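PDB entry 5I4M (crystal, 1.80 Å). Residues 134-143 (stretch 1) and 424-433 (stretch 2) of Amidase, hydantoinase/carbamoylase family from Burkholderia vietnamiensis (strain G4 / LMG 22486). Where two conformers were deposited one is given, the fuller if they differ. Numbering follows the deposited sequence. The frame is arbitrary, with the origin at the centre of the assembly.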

# COMPACT_ATOMS: atom_id res chain seq x y z
N GLY A 134 -4.18 22.23 48.30
CA GLY A 134 -3.10 22.94 48.97
C GLY A 134 -2.01 22.04 49.48
O GLY A 134 -1.42 22.31 50.54
N ILE A 135 -1.71 20.97 48.75
CA ILE A 135 -0.75 19.97 49.20
C ILE A 135 0.64 20.36 48.73
O ILE A 135 0.87 20.59 47.53
CB ILE A 135 -1.14 18.58 48.67
CG1 ILE A 135 -2.46 18.13 49.30
CG2 ILE A 135 -0.02 17.58 48.92
CD1 ILE A 135 -3.02 16.89 48.68
N GLU A 136 1.57 20.41 49.67
CA GLU A 136 2.99 20.55 49.37
C GLU A 136 3.63 19.17 49.44
O GLU A 136 3.45 18.45 50.43
CB GLU A 136 3.66 21.50 50.36
CG GLU A 136 5.17 21.57 50.22
CD GLU A 136 5.80 22.55 51.19
OE1 GLU A 136 5.92 22.23 52.40
OE2 GLU A 136 6.17 23.66 50.75
N THR A 137 4.35 18.79 48.39
CA THR A 137 5.08 17.54 48.36
C THR A 137 6.55 17.77 48.69
O THR A 137 7.09 18.87 48.50
CB THR A 137 4.96 16.87 46.99
OG1 THR A 137 5.51 17.73 45.97
CG2 THR A 137 3.50 16.58 46.66
N GLU A 138 7.21 16.72 49.18
CA GLU A 138 8.64 16.81 49.46
C GLU A 138 9.45 16.81 48.17
O GLU A 138 10.28 17.70 47.94
CB GLU A 138 9.06 15.65 50.36
CG GLU A 138 10.49 15.73 50.85
CD GLU A 138 10.63 16.51 52.16
OE1 GLU A 138 11.70 16.38 52.80
OE2 GLU A 138 9.68 17.23 52.53
N HIS A 139 9.21 15.84 47.32
CA HIS A 139 9.81 15.79 46.00
C HIS A 139 8.98 16.61 45.03
O HIS A 139 7.75 16.65 45.13
CB HIS A 139 9.88 14.34 45.50
CG HIS A 139 10.71 13.43 46.35
ND1 HIS A 139 11.99 13.04 45.99
CD2 HIS A 139 10.45 12.83 47.53
CE1 HIS A 139 12.47 12.24 46.91
NE2 HIS A 139 11.57 12.09 47.86
N PRO A 140 9.61 17.26 44.04
CA PRO A 140 8.83 17.84 42.95
C PRO A 140 8.08 16.75 42.22
O PRO A 140 8.43 15.57 42.26
CB PRO A 140 9.90 18.49 42.06
CG PRO A 140 11.15 17.73 42.36
CD PRO A 140 11.06 17.39 43.82
N VAL A 141 7.00 17.16 41.55
CA VAL A 141 6.17 16.26 40.76
C VAL A 141 6.19 16.77 39.32
O VAL A 141 6.15 17.98 39.08
CB VAL A 141 4.73 16.21 41.32
CG1 VAL A 141 3.78 15.59 40.31
CG2 VAL A 141 4.71 15.45 42.66
N GLU A 142 6.30 15.85 38.36
CA GLU A 142 6.33 16.24 36.96
C GLU A 142 5.33 15.42 36.15
O GLU A 142 5.12 14.24 36.43
CB GLU A 142 7.73 16.06 36.34
CG GLU A 142 8.79 16.97 36.93
CD GLU A 142 10.13 16.86 36.20
OE1 GLU A 142 11.11 17.46 36.66
OE2 GLU A 142 10.19 16.15 35.18
N VAL A 143 4.73 16.05 35.15
CA VAL A 143 3.96 15.37 34.11
C VAL A 143 4.73 15.48 32.81
O VAL A 143 5.20 16.57 32.46
CB VAL A 143 2.55 15.97 33.95
CG1 VAL A 143 1.71 15.13 32.98
CG2 VAL A 143 1.88 16.09 35.30
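Stretch 2 424-433: AMLSRACEPV

Packing of stretch 2 (424-433), the last turns of a helix and the tail that follows, on stretch 1 (134-143), a largely extended loop that runs into a strand. Nearly 300 residues separate the two segments in sequence, yet together they bury 538 Å² of surface, both sides summed. Residues 424-429 are helical, continuing a helix that begins earlier in the chain; C430 is the first residue to leave helical phi/psi, and E431 and P432 are extended. In stretch 1, G134 follows a helix with positive phi in a Schellman motif, I135 to T137 are extended, E138 turns (phi/psi -73/-53), and the chain enters a strand at V141. The helix axis and the axis of strand 141-143 make an angle of 141° between their N-to-C directions, closer to antiparallel than to perpendicular, and approach to 10.8 Å. The backbones come much closer at the helix end, where the CA atoms of E138 and C430, and likewise those of H139 and A429, are 4.9 Å apart.

Backbone hydrogen bonds centre on the carbonyl of A429, which lies in the last helical residue and faces the turn at E138. H139 N donates to A429 O at 2.9 Å with a nearly straight N-H...O angle of 172°; E138 N reaches the same A429 O at 3.0 Å, but at 120° this bond is weak. The turn thus presents two successive amides to one acceptor, with H139 the better aligned. Beyond the helix, V433 N donates to the carboxylate atom E138 OE1 at 3.3 Å, straight but long, a weak bond; the E138 side chain also runs beside the tail: its CG lies 3.4 Å from E431 O and its OE1 3.7 Å from P432 CA.

The H139 ring (chi1 m) has A429 O of the helix end and E431 O of the tail at its edge, near its plane, and H139 NE2 is 3.1 Å from E431 O. Water 1 joins the same corner, 2.7 Å from H139 NE2 and donating to P432 O at 2.5 Å, which links the ring to the tail beyond its direct contacts.

Apolar contacts line the helix. V141 projects toward it, its CG1 3.5 Å from M425 CE and its CG2 3.9 Å from A429 CB, so the two methyls meet residues one turn apart. I135 CG2 packs against L426 CD2 at 3.9 Å; the CA-to-CB bond of L426 points sideways, but the end of the side chain comes nearer. T137 fits against the helix end: its CB lies 4.1 Å from A429 CB, and its CA 4.3 Å from C430 SG, just past the helix.

Within each stretch, side chains brace the bends. T137 OG1 donates to H139 O at 2.6 Å, spanning the turn at E138. R428 forms a salt bridge with E431, R428 NE to E431 OE2 at 3.0 Å, tying the helix end to the tail.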

# COMPACT_ATOMS: atom_id res chain seq x y z
N ALA A 424 -0.80 7.02 44.60
CA ALA A 424 0.48 6.36 44.41
C ALA A 424 1.59 7.39 44.28
O ALA A 424 2.68 7.23 44.86
CB ALA A 424 0.44 5.44 43.19
N MET A 425 1.35 8.45 43.51
CA MET A 425 2.34 9.51 43.38
C MET A 425 2.54 10.23 44.70
O MET A 425 3.68 10.49 45.11
CB MET A 425 1.91 10.50 42.29
CG MET A 425 1.96 9.91 40.89
SD MET A 425 1.58 11.19 39.68
CE MET A 425 3.02 12.25 39.85
N LEU A 426 1.45 10.56 45.39
CA LEU A 426 1.57 11.21 46.70
C LEU A 426 2.39 10.37 47.66
O LEU A 426 3.23 10.89 48.40
CB LEU A 426 0.19 11.46 47.29
CG LEU A 426 -0.42 12.83 47.06
CD1 LEU A 426 -1.82 12.86 47.65
CD2 LEU A 426 0.46 13.91 47.68
N SER A 427 2.15 9.06 47.66
CA SER A 427 2.88 8.17 48.56
C SER A 427 4.38 8.32 48.38
O SER A 427 5.13 8.40 49.36
CB SER A 427 2.43 6.73 48.33
OG SER A 427 3.06 5.86 49.24
N ARG A 428 4.85 8.38 47.14
CA ARG A 428 6.28 8.46 46.92
C ARG A 428 6.81 9.88 46.98
O ARG A 428 7.95 10.10 47.43
CB ARG A 428 6.63 7.82 45.58
CG ARG A 428 6.00 6.44 45.42
CD ARG A 428 7.01 5.38 45.12
NE ARG A 428 8.13 5.39 46.06
CZ ARG A 428 9.24 4.68 45.88
NH1 ARG A 428 9.38 3.91 44.81
NH2 ARG A 428 10.22 4.75 46.77
N ALA A 429 6.02 10.87 46.56
CA ALA A 429 6.51 12.24 46.52
C ALA A 429 6.58 12.86 47.91
O ALA A 429 7.23 13.89 48.08
CB ALA A 429 5.62 13.10 45.61
N CYS A 430 5.93 12.25 48.90
CA CYS A 430 5.97 12.74 50.26
C CYS A 430 6.97 11.99 51.13
O CYS A 430 7.03 12.22 52.34
CB CYS A 430 4.57 12.69 50.88
SG CYS A 430 3.50 13.98 50.20
N GLU A 431 7.75 11.09 50.54
CA GLU A 431 8.85 10.48 51.28
C GLU A 431 9.89 11.54 51.59
O GLU A 431 10.24 12.33 50.70
CB GLU A 431 9.46 9.33 50.48
CG GLU A 431 8.48 8.18 50.25
CD GLU A 431 8.98 7.13 49.28
OE1 GLU A 431 10.14 7.21 48.83
OE2 GLU A 431 8.20 6.21 48.96
N PRO A 432 10.38 11.63 52.82
CA PRO A 432 11.36 12.68 53.15
C PRO A 432 12.66 12.48 52.39
O PRO A 432 13.05 11.35 52.08
CB PRO A 432 11.57 12.51 54.66
CG PRO A 432 10.34 11.80 55.14
CD PRO A 432 9.94 10.88 54.01
N VAL A 433 13.31 13.59 52.07
CA VAL A 433 14.53 13.54 51.26
C VAL A 433 15.77 13.46 52.14
O VAL A 433 15.83 14.07 53.21
CB VAL A 433 14.62 14.76 50.32
O HOH W 1 12.80 10.54 49.74